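Local coordinates for protein beta-N-acetylhexosaminidase (Streptomyces plicatus, PDB 5FCZ) that hydrolyses terminal non-reducing N-acetylhexosamine residues from beta-N-acetylhexosaminides, as a family 20 glycoside hydrolase, at residues S161-V166 / P446-T451; S167-G172 / S217-G222; H256-L261 / V282-L287. All coordinates share one frame; numbering follows the deposited sequence.

Contact 1: S161-V166 / P446-T451. With TNX (1,5-anhydro-2-deoxy-2-(ethanethioylamino)-D-arabino-hex-1-enitol), chain B.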
loop_
_atom_site.group_PDB
_atom_site.type_symbol
_atom_site.label_atom_id
_atom_site.label_comp_id
_atom_site.label_asym_id
_atom_site.label_seq_id
_atom_site.Cartn_x
_atom_site.Cartn_y
_atom_site.Cartn_z
ATOM N N SER A 161 3.044 -0.406 -3.474
ATOM C CA SER A 161 1.654 -0.366 -3.079
ATOM C C SER A 161 1.359 -1.382 -2.001
ATOM O O SER A 161 2.057 -2.380 -1.815
ATOM C CB SER A 161 0.703 -0.603 -4.251
ATOM O OG SER A 161 0.613 -1.937 -4.603
ATOM N N ALA A 162 0.299 -1.073 -1.286
ATOM C CA ALA A 162 -0.248 -1.891 -0.222
ATOM C C ALA A 162 -1.715 -2.039 -0.528
ATOM O O ALA A 162 -2.351 -1.080 -0.980
ATOM C CB ALA A 162 -0.040 -1.227 1.135
ATOM N N MET A 163 -2.235 -3.237 -0.361
ATOM C CA MET A 163 -3.632 -3.501 -0.634
ATOM C C MET A 163 -4.310 -3.768 0.687
ATOM O O MET A 163 -3.736 -4.438 1.560
ATOM C CB MET A 163 -3.838 -4.708 -1.551
ATOM C CG MET A 163 -5.288 -4.904 -2.041
ATOM S SD MET A 163 -5.687 -6.588 -2.595
ATOM C CE MET A 163 -5.970 -7.338 -0.991
ATOM N N LEU A 164 -5.537 -3.269 0.815
ATOM C CA LEU A 164 -6.434 -3.701 1.872
ATOM C C LEU A 164 -7.678 -4.312 1.260
ATOM O O LEU A 164 -8.267 -3.752 0.335
ATOM C CB LEU A 164 -6.821 -2.563 2.810
ATOM C CG LEU A 164 -7.553 -3.036 4.076
ATOM C CD1 LEU A 164 -6.700 -4.004 4.925
ATOM C CD2 LEU A 164 -8.031 -1.852 4.913
ATOM N N ASP A 165 -8.056 -5.475 1.781
ATOM C CA ASP A 165 -9.269 -6.173 1.385
ATOM C C ASP A 165 -10.365 -5.695 2.338
ATOM O O ASP A 165 -10.281 -5.919 3.555
ATOM C CB ASP A 165 -9.015 -7.691 1.426
ATOM C CG ASP A 165 -10.279 -8.538 1.399
ATOM O OD1 ASP A 165 -11.391 -8.009 1.118
ATOM O OD2 ASP A 165 -10.125 -9.758 1.704
ATOM N N VAL A 166 -11.346 -4.967 1.800
ATOM C CA VAL A 166 -12.471 -4.491 2.593
ATOM C C VAL A 166 -13.731 -5.251 2.235
ATOM O O VAL A 166 -14.810 -4.974 2.794
ATOM C CB VAL A 166 -12.687 -2.962 2.482
ATOM C CG1 VAL A 166 -11.466 -2.195 3.043
ATOM C CG2 VAL A 166 -13.019 -2.541 1.066
ATOM N N PRO A 446 -0.174 -7.228 -0.245
ATOM C CA PRO A 446 -1.617 -7.278 -0.008
ATOM C C PRO A 446 -1.952 -7.869 1.345
ATOM O O PRO A 446 -1.276 -8.767 1.852
ATOM C CB PRO A 446 -2.136 -8.200 -1.125
ATOM C CG PRO A 446 -0.971 -8.459 -2.032
ATOM C CD PRO A 446 0.246 -8.326 -1.127
ATOM N N LEU A 447 -3.035 -7.357 1.913
ATOM C CA LEU A 447 -3.531 -7.848 3.189
ATOM C C LEU A 447 -4.986 -8.276 3.012
ATOM O O LEU A 447 -5.890 -7.439 3.081
ATOM C CB LEU A 447 -3.379 -6.792 4.256
ATOM C CG LEU A 447 -3.940 -7.133 5.626
ATOM C CD1 LEU A 447 -3.385 -8.476 6.070
ATOM C CD2 LEU A 447 -3.551 -5.983 6.579
ATOM N N TRP A 448 -5.205 -9.577 2.800
ATOM C CA TRP A 448 -6.553 -10.125 2.643
ATOM C C TRP A 448 -7.188 -10.337 4.009
ATOM O O TRP A 448 -6.492 -10.571 5.001
ATOM C CB TRP A 448 -6.517 -11.442 1.858
ATOM C CG TRP A 448 -5.872 -11.297 0.527
ATOM C CD1 TRP A 448 -4.574 -11.540 0.233
ATOM C CD2 TRP A 448 -6.482 -10.847 -0.676
ATOM N NE1 TRP A 448 -4.321 -11.266 -1.085
ATOM C CE2 TRP A 448 -5.484 -10.843 -1.673
ATOM C CE3 TRP A 448 -7.786 -10.435 -1.016
ATOM C CZ2 TRP A 448 -5.744 -10.462 -3.001
ATOM C CZ3 TRP A 448 -8.046 -10.064 -2.325
ATOM C CH2 TRP A 448 -7.035 -10.095 -3.306
ATOM N N THR A 449 -8.521 -10.229 4.074
ATOM C CA THR A 449 -9.168 -10.217 5.382
ATOM C C THR A 449 -10.187 -11.360 5.611
ATOM O O THR A 449 -11.107 -11.210 6.414
ATOM C CB THR A 449 -9.782 -8.836 5.626
ATOM O OG1 THR A 449 -10.722 -8.490 4.600
ATOM C CG2 THR A 449 -8.696 -7.794 5.640
ATOM N N GLU A 450 -10.001 -12.556 5.016
ATOM C CA GLU A 450 -10.861 -13.686 5.408
ATOM C C GLU A 450 -10.896 -13.875 6.917
ATOM O O GLU A 450 -11.940 -14.233 7.482
ATOM C CB GLU A 450 -10.415 -15.007 4.781
ATOM C CG GLU A 450 -10.828 -15.172 3.347
ATOM C CD GLU A 450 -9.792 -14.610 2.388
ATOM O OE1 GLU A 450 -8.948 -13.763 2.796
ATOM O OE2 GLU A 450 -9.819 -15.032 1.219
ATOM N N THR A 451 -9.764 -13.643 7.583
ATOM C CA THR A 451 -9.568 -14.009 8.978
ATOM C C THR A 451 -9.409 -12.801 9.885
ATOM O O THR A 451 -9.212 -12.979 11.090
ATOM C CB THR A 451 -8.317 -14.907 9.147
ATOM O OG1 THR A 451 -7.137 -14.099 9.155
ATOM C CG2 THR A 451 -8.175 -15.943 8.006
HETATM C C1 TNX B . -6.538 -15.854 -3.197
HETATM S S7 TNX B . -4.769 -13.817 -3.922
HETATM C C2 TNX B . -7.220 -14.818 -3.636
HETATM C C3 TNX B . -8.050 -13.981 -2.655
HETATM C C4 TNX B . -7.749 -14.543 -1.244
HETATM C C5 TNX B . -6.235 -14.814 -1.097
HETATM C C6 TNX B . -5.974 -15.490 0.241
HETATM C C7 TNX B . -5.905 -13.647 -5.131
HETATM C C8 TNX B . -5.681 -12.703 -6.293
HETATM N N2 TNX B . -7.027 -14.340 -4.976
HETATM O O3 TNX B . -9.401 -14.022 -3.006
HETATM O O4 TNX B . -8.174 -13.608 -0.305
HETATM O O5 TNX B . -5.720 -15.689 -2.118
HETATM O O6 TNX B . -4.639 -15.278 0.612
#
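The indole of Trp448 is held between Met163 on one face and the bound thioamide sugar TNX on the other. Met163 CE makes a CH-pi contact almost straight above the ring, 3.4 Å from the centroid of the six-membered ring of Trp448, and Met163 SD over the same face adds a Met-aromatic contact. A bend at the end of the methionine chain (chi3 81°) turns the methyl onto the ring. On the opposite face lie TNX C5 and, nearer the rim, TNX O4, 3.3 Å from Trp448 CD2. Asp165 OD2 stands at the indole edge, near its plane; from above the carboxylate plane it receives a nearly straight bond from Thr449 N (2.9 Å to Asp165 OD2, 172°), and it salt-bridges Arg168, while OD1 takes Ser167 N. Thr449 OG1 donates to Asp165 O at 2.8 Å, while Glu450 OE2 accepts the hydroxyl TNX O4 at 2.7 Å. Behind this end, Leu447 N bonds Met163 O and Asp165 N bonds Leu447 O, pairing the strands in parallel. Leu164 and Leu447 lie side by side against Leu458. Strands 159-165 and 440-447 thus form the closing seam of a TIM barrel, whose active site opens at the strands' C-terminal ends.

Contact 2: S167-G172 / S217-G222. With TNX (1,5-anhydro-2-deoxy-2-(ethanethioylamino)-D-arabino-hex-1-enitol), chain B.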
loop_
_atom_site.group_PDB
_atom_site.type_symbol
_atom_site.label_atom_id
_atom_site.label_comp_id
_atom_site.label_asym_id
_atom_site.label_seq_id
_atom_site.Cartn_x
_atom_site.Cartn_y
_atom_site.Cartn_z
ATOM N N SER A 167 -13.605 -6.258 1.357
ATOM C CA SER A 167 -14.755 -7.056 0.964
ATOM C C SER A 167 -15.004 -8.167 1.957
ATOM O O SER A 167 -16.161 -8.452 2.274
ATOM C CB SER A 167 -14.560 -7.656 -0.423
ATOM O OG SER A 167 -14.321 -6.652 -1.373
ATOM N N ARG A 168 -13.932 -8.817 2.439
ATOM C CA ARG A 168 -14.105 -10.011 3.268
ATOM C C ARG A 168 -14.584 -9.637 4.659
ATOM O O ARG A 168 -15.618 -10.134 5.117
ATOM C CB ARG A 168 -12.818 -10.818 3.334
ATOM C CG ARG A 168 -12.757 -11.824 2.254
ATOM C CD ARG A 168 -13.031 -11.210 0.864
ATOM N NE ARG A 168 -12.901 -12.241 -0.159
ATOM C CZ ARG A 168 -11.752 -12.630 -0.701
ATOM N NH1 ARG A 168 -10.594 -12.041 -0.378
ATOM N NH2 ARG A 168 -11.761 -13.620 -1.571
ATOM N N HIS A 169 -13.866 -8.742 5.331
ATOM C CA HIS A 169 -14.422 -7.964 6.428
ATOM C C HIS A 169 -14.337 -6.491 6.067
ATOM O O HIS A 169 -13.319 -6.035 5.545
ATOM C CB HIS A 169 -13.699 -8.221 7.724
ATOM C CG HIS A 169 -14.020 -9.546 8.318
ATOM N ND1 HIS A 169 -13.294 -10.692 8.048
ATOM C CD2 HIS A 169 -15.013 -9.912 9.151
ATOM C CE1 HIS A 169 -13.828 -11.703 8.702
ATOM N NE2 HIS A 169 -14.870 -11.259 9.376
ATOM N N PHE A 170 -15.421 -5.761 6.330
ATOM C CA PHE A 170 -15.477 -4.339 6.031
ATOM C C PHE A 170 -14.764 -3.531 7.089
ATOM O O PHE A 170 -14.834 -3.846 8.273
ATOM C CB PHE A 170 -16.921 -3.862 5.959
ATOM C CG PHE A 170 -17.066 -2.418 5.631
ATOM C CD1 PHE A 170 -16.657 -1.933 4.415
ATOM C CD2 PHE A 170 -17.629 -1.545 6.531
ATOM C CE1 PHE A 170 -16.801 -0.598 4.106
ATOM C CE2 PHE A 170 -17.780 -0.209 6.205
ATOM C CZ PHE A 170 -17.367 0.251 5.011
ATOM N N PHE A 171 -14.081 -2.480 6.647
ATOM C CA PHE A 171 -13.430 -1.514 7.516
ATOM C C PHE A 171 -13.862 -0.129 7.068
ATOM O O PHE A 171 -13.803 0.186 5.877
ATOM C CB PHE A 171 -11.910 -1.662 7.474
ATOM C CG PHE A 171 -11.427 -2.987 7.970
ATOM C CD1 PHE A 171 -11.409 -4.089 7.122
ATOM C CD2 PHE A 171 -11.004 -3.151 9.288
ATOM C CE1 PHE A 171 -10.982 -5.335 7.585
ATOM C CE2 PHE A 171 -10.573 -4.418 9.751
ATOM C CZ PHE A 171 -10.561 -5.487 8.895
ATOM N N GLY A 172 -14.354 0.661 8.014
ATOM C CA GLY A 172 -14.848 1.991 7.735
ATOM C C GLY A 172 -13.749 2.985 7.444
ATOM O O GLY A 172 -12.551 2.683 7.487
ATOM N N SER A 217 -24.461 -5.796 2.464
ATOM C CA SER A 217 -25.205 -5.938 3.709
ATOM C C SER A 217 -24.638 -6.985 4.649
ATOM O O SER A 217 -25.103 -7.034 5.790
ATOM C CB SER A 217 -26.675 -6.264 3.410
ATOM O OG SER A 217 -26.823 -7.525 2.800
ATOM N N THR A 218 -23.646 -7.785 4.239
ATOM C CA THR A 218 -22.968 -8.672 5.194
ATOM C C THR A 218 -21.472 -8.783 4.862
ATOM O O THR A 218 -20.926 -7.988 4.103
ATOM C CB THR A 218 -23.681 -10.038 5.236
ATOM O OG1 THR A 218 -23.148 -10.819 6.302
ATOM C CG2 THR A 218 -23.564 -10.813 3.925
ATOM N N GLU A 219 -20.801 -9.768 5.460
ATOM C CA GLU A 219 -19.366 -10.002 5.267
ATOM C C GLU A 219 -19.050 -11.457 5.645
ATOM O O GLU A 219 -19.948 -12.269 5.917
ATOM C CB GLU A 219 -18.530 -9.008 6.099
ATOM C CG GLU A 219 -18.687 -9.205 7.593
ATOM C CD GLU A 219 -18.006 -8.143 8.470
ATOM O OE1 GLU A 219 -17.697 -7.017 7.997
ATOM O OE2 GLU A 219 -17.785 -8.457 9.666
ATOM N N VAL A 220 -17.760 -11.798 5.647
ATOM C CA VAL A 220 -17.363 -13.109 6.117
ATOM C C VAL A 220 -17.930 -13.309 7.503
ATOM O O VAL A 220 -17.782 -12.443 8.371
ATOM C CB VAL A 220 -15.836 -13.247 6.117
ATOM C CG1 VAL A 220 -15.410 -14.448 6.998
ATOM C CG2 VAL A 220 -15.304 -13.379 4.687
ATOM N N GLY A 221 -18.602 -14.449 7.709
ATOM C CA GLY A 221 -19.171 -14.790 8.997
ATOM C C GLY A 221 -20.515 -14.178 9.296
ATOM O O GLY A 221 -21.048 -14.395 10.389
ATOM N N GLY A 222 -21.077 -13.414 8.375
ATOM C CA GLY A 222 -22.418 -12.893 8.554
ATOM C C GLY A 222 -22.492 -11.721 9.499
ATOM O O GLY A 222 -21.503 -11.219 10.049
HETATM C C1 TNX B . -6.538 -15.854 -3.197
HETATM S S7 TNX B . -4.769 -13.817 -3.922
HETATM C C2 TNX B . -7.220 -14.818 -3.636
HETATM C C3 TNX B . -8.050 -13.981 -2.655
HETATM C C4 TNX B . -7.749 -14.543 -1.244
HETATM C C5 TNX B . -6.235 -14.814 -1.097
HETATM C C6 TNX B . -5.974 -15.490 0.241
HETATM C C7 TNX B . -5.905 -13.647 -5.131
HETATM C C8 TNX B . -5.681 -12.703 -6.293
HETATM N N2 TNX B . -7.027 -14.340 -4.976
HETATM O O3 TNX B . -9.401 -14.022 -3.006
HETATM O O4 TNX B . -8.174 -13.608 -0.305
HETATM O O5 TNX B . -5.720 -15.689 -2.118
HETATM O O6 TNX B . -4.639 -15.278 0.612
#
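Glu219 and Val220 approach His169 at about right angles, joining the loop that carries a sugar-binding arginine to a neighbouring loop of the TIM barrel. Loop 167-172 follows the first barrel strand, and Glu219 begins a type II beta turn that ends at Gly222. The carboxylate of Glu219 is steeply turned against the imidazole, their planes 75° apart. Its OE2 lies at the ring edge, 3.2 Å from His169 CD2, while its OE1 accepts Phe170 N at 3.1 Å along a nearly straight N-H (168°) that meets the carboxylate from above its plane. This reach starts from a tight first torsion, Glu219 CG lying between its backbone N and carbonyl carbon (chi1 66°), and continues as an extended chain. Putting an alanine at Glu219 would probably leave Phe170 N without this acceptor and open a gap beside His169 CD2. Val220 takes the adjoining position: its CB makes an off-centre CH-pi contact, 4.0 Å from the centroid of the His169 ring, and its CG2 packs 3.8 Å from Arg168 CB. The imidazole is further held by Thr449, whose carbonyl O bonds His169 ND1. Between the two loops' backbones, Val220 N donates to Arg168 O at 2.8 Å. Arg168 itself bends about CB-CG and sends its guanidinium away from the turn. Salt bridges to Asp165 and Asp197 and a bond from NE to Gln199 restrict its rotation, and its edge is presented to the ligand: Arg168 NH1 donates to TNX O4 at 2.9 Å, and Arg168 NH2 donates more directly to TNX O3 at 2.8 Å.

Contact 3: H256-L261 / V282-L287; sequences HTNAAL and VGFSSL. With TNX (1,5-anhydro-2-deoxy-2-(ethanethioylamino)-D-arabino-hex-1-enitol), chain B.
Thr257 presses its side chain against Leu287 and Ser285, just before helix 258-263 begins. Thr257 CB lies 3.9 Å from Leu287 CD2, and from there the two branches part. The methyl CG2, anti to the carbonyl carbon, meets Leu287 CG at 3.8 Å, the two side chains crossing at about a right angle. The hydroxyl OG1 sits 3.7 Å from Ser285 OG but finds its hydrogen-bond partner in Pro254 O. The backbone continues the grip, since Thr257 N donates to Ser285 OG at 3.0 Å. Ser285 OG is also bonded to Asp198, whose same oxygen OD1 takes Asn258 N, so one carboxylate ties the serine to the first turn of the helix. A bridging water accepts from His256 N and donates to Ser285 O, 2.8 Å from that oxygen. One turn further on, Leu261 spreads its methyls over the other segment: CD1 covers Ser286 O, and CD2 reaches Leu287 CD2 at 4.1 Å. Toward the ligand, the His256 ring is gripped at both nitrogens, ND1 by Asp197 and NE2 by Glu320, which fixes its rotation. Between them, His256 CE1 packs obliquely on Val282 CB at 3.7 Å and comes within 3.1 Å of TNX O3. Asp197 also pairs with Arg168, so the histidine and the arginine share one carboxylate. The start of helix 258-263 and segment 282-287 are thereby joined at the rim of a TIM-barrel active site, where His256 and Val282 form part of the wall round the sugar.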
loop_
_atom_site.group_PDB
_atom_site.type_symbol
_atom_site.label_atom_id
_atom_site.label_comp_id
_atom_site.label_asym_id
_atom_site.label_seq_id
_atom_site.Cartn_x
_atom_site.Cartn_y
_atom_site.Cartn_z
ATOM N N HIS A 256 -14.982 -13.748 -8.459
ATOM C CA HIS A 256 -15.111 -13.053 -7.176
ATOM C C HIS A 256 -16.243 -12.008 -7.232
ATOM O O HIS A 256 -16.128 -10.879 -6.748
ATOM C CB HIS A 256 -13.756 -12.426 -6.774
ATOM C CG HIS A 256 -12.767 -13.429 -6.289
ATOM N ND1 HIS A 256 -12.761 -13.902 -4.995
ATOM C CD2 HIS A 256 -11.780 -14.091 -6.938
ATOM C CE1 HIS A 256 -11.797 -14.798 -4.870
ATOM N NE2 HIS A 256 -11.190 -14.933 -6.034
ATOM N N THR A 257 -17.361 -12.387 -7.837
ATOM C CA THR A 257 -18.423 -11.448 -8.176
ATOM C C THR A 257 -19.744 -11.781 -7.493
ATOM O O THR A 257 -20.763 -11.198 -7.857
ATOM C CB THR A 257 -18.635 -11.417 -9.691
ATOM O OG1 THR A 257 -18.563 -12.755 -10.199
ATOM C CG2 THR A 257 -17.590 -10.552 -10.359
ATOM N N ASN A 258 -19.759 -12.660 -6.484
ATOM C CA ASN A 258 -21.039 -13.079 -5.910
ATOM C C ASN A 258 -21.846 -11.926 -5.317
ATOM O O ASN A 258 -23.072 -11.926 -5.425
ATOM C CB ASN A 258 -20.868 -14.145 -4.831
ATOM C CG ASN A 258 -22.198 -14.759 -4.451
ATOM O OD1 ASN A 258 -22.776 -15.477 -5.249
ATOM N ND2 ASN A 258 -22.723 -14.425 -3.265
ATOM N N ALA A 259 -21.213 -10.977 -4.628
ATOM C CA ALA A 259 -22.024 -9.927 -4.011
ATOM C C ALA A 259 -22.837 -9.190 -5.066
ATOM O O ALA A 259 -24.006 -8.844 -4.846
ATOM C CB ALA A 259 -21.166 -8.943 -3.234
ATOM N N ALA A 260 -22.254 -8.993 -6.237
ATOM C CA ALA A 260 -22.985 -8.342 -7.309
ATOM C C ALA A 260 -24.067 -9.259 -7.858
ATOM O O ALA A 260 -25.203 -8.824 -8.108
ATOM C CB ALA A 260 -22.005 -7.908 -8.406
ATOM N N LEU A 261 -23.720 -10.534 -8.047
ATOM C CA LEU A 261 -24.651 -11.520 -8.572
ATOM C C LEU A 261 -25.850 -11.699 -7.649
ATOM O O LEU A 261 -26.974 -11.871 -8.121
ATOM C CB LEU A 261 -23.913 -12.855 -8.776
ATOM C CG LEU A 261 -22.832 -12.903 -9.892
ATOM C CD1 LEU A 261 -22.042 -14.181 -9.892
ATOM C CD2 LEU A 261 -23.413 -12.704 -11.280
ATOM N N VAL A 282 -13.217 -19.708 -2.475
ATOM C CA VAL A 282 -13.044 -18.925 -3.692
ATOM C C VAL A 282 -13.376 -19.802 -4.895
ATOM O O VAL A 282 -13.378 -21.033 -4.816
ATOM C CB VAL A 282 -11.610 -18.347 -3.815
ATOM C CG1 VAL A 282 -11.199 -17.622 -2.506
ATOM C CG2 VAL A 282 -10.544 -19.446 -4.210
ATOM N N GLY A 283 -13.687 -19.143 -6.010
ATOM C CA GLY A 283 -13.684 -19.778 -7.307
ATOM C C GLY A 283 -15.039 -20.098 -7.896
ATOM O O GLY A 283 -15.094 -20.463 -9.071
ATOM N N PHE A 284 -16.131 -19.954 -7.148
ATOM C CA PHE A 284 -17.430 -20.507 -7.543
ATOM C C PHE A 284 -18.327 -19.528 -8.303
ATOM O O PHE A 284 -19.336 -19.957 -8.864
ATOM C CB PHE A 284 -18.185 -21.024 -6.308
ATOM C CG PHE A 284 -18.354 -19.992 -5.216
ATOM C CD1 PHE A 284 -19.424 -19.124 -5.227
ATOM C CD2 PHE A 284 -17.431 -19.894 -4.186
ATOM C CE1 PHE A 284 -19.557 -18.168 -4.260
ATOM C CE2 PHE A 284 -17.553 -18.935 -3.215
ATOM C CZ PHE A 284 -18.614 -18.063 -3.246
ATOM N N SER A 285 -17.986 -18.246 -8.365
ATOM C CA SER A 285 -18.849 -17.228 -8.944
ATOM C C SER A 285 -18.304 -16.767 -10.287
ATOM O O SER A 285 -17.086 -16.762 -10.499
ATOM C CB SER A 285 -18.970 -16.016 -7.994
ATOM O OG SER A 285 -17.697 -15.403 -7.806
ATOM N N SER A 286 -19.212 -16.355 -11.181
ATOM C CA SER A 286 -18.836 -15.791 -12.474
ATOM C C SER A 286 -19.949 -14.892 -12.994
ATOM O O SER A 286 -21.117 -15.263 -12.938
ATOM C CB SER A 286 -18.558 -16.880 -13.508
ATOM O OG SER A 286 -18.163 -16.332 -14.786
ATOM N N LEU A 287 -19.568 -13.730 -13.521
ATOM C CA LEU A 287 -20.441 -12.928 -14.374
ATOM C C LEU A 287 -20.830 -13.728 -15.602
ATOM O O LEU A 287 -20.146 -14.669 -15.991
ATOM C CB LEU A 287 -19.750 -11.644 -14.839
ATOM C CG LEU A 287 -19.385 -10.627 -13.754
ATOM C CD1 LEU A 287 -18.784 -9.380 -14.375
ATOM C CD2 LEU A 287 -20.558 -10.278 -12.902
HETATM C C1 TNX B . -6.538 -15.854 -3.197
HETATM S S7 TNX B . -4.769 -13.817 -3.922
HETATM C C2 TNX B . -7.220 -14.818 -3.636
HETATM C C3 TNX B . -8.050 -13.981 -2.655
HETATM C C4 TNX B . -7.749 -14.543 -1.244
HETATM C C5 TNX B . -6.235 -14.814 -1.097
HETATM C C6 TNX B . -5.974 -15.490 0.241
HETATM C C7 TNX B . -5.905 -13.647 -5.131
HETATM C C8 TNX B . -5.681 -12.703 -6.293
HETATM N N2 TNX B . -7.027 -14.340 -4.976
HETATM O O3 TNX B . -9.401 -14.022 -3.006
HETATM O O4 TNX B . -8.174 -13.608 -0.305
HETATM O O5 TNX B . -5.720 -15.689 -2.118
HETATM O O6 TNX B . -4.639 -15.278 0.612
HETATM O O HOH W 1 -14.739 -16.855 -8.979
#

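How the contacts relate
All three contacts belong to the catalytic TIM barrel. Contact 1 joins its first and last strands, 159-165 and 440-447, and spans most of the domain's sequence, so contacts 2 and 3 both fall between its two segments, one after the other. Segment 167-172 continues directly from 161-166, and the centres of contacts 1 and 2 lie about 12 Å apart. Contact 3, in the loops round helix 258-263, is centred about 15 Å from contact 2 and 18 Å from contact 1, which it does not touch. Arg168 links the series, packing on Trp448 and on His256. Each contact has at least one residue at TNX, so distant parts of the chain contribute to one sugar pocket.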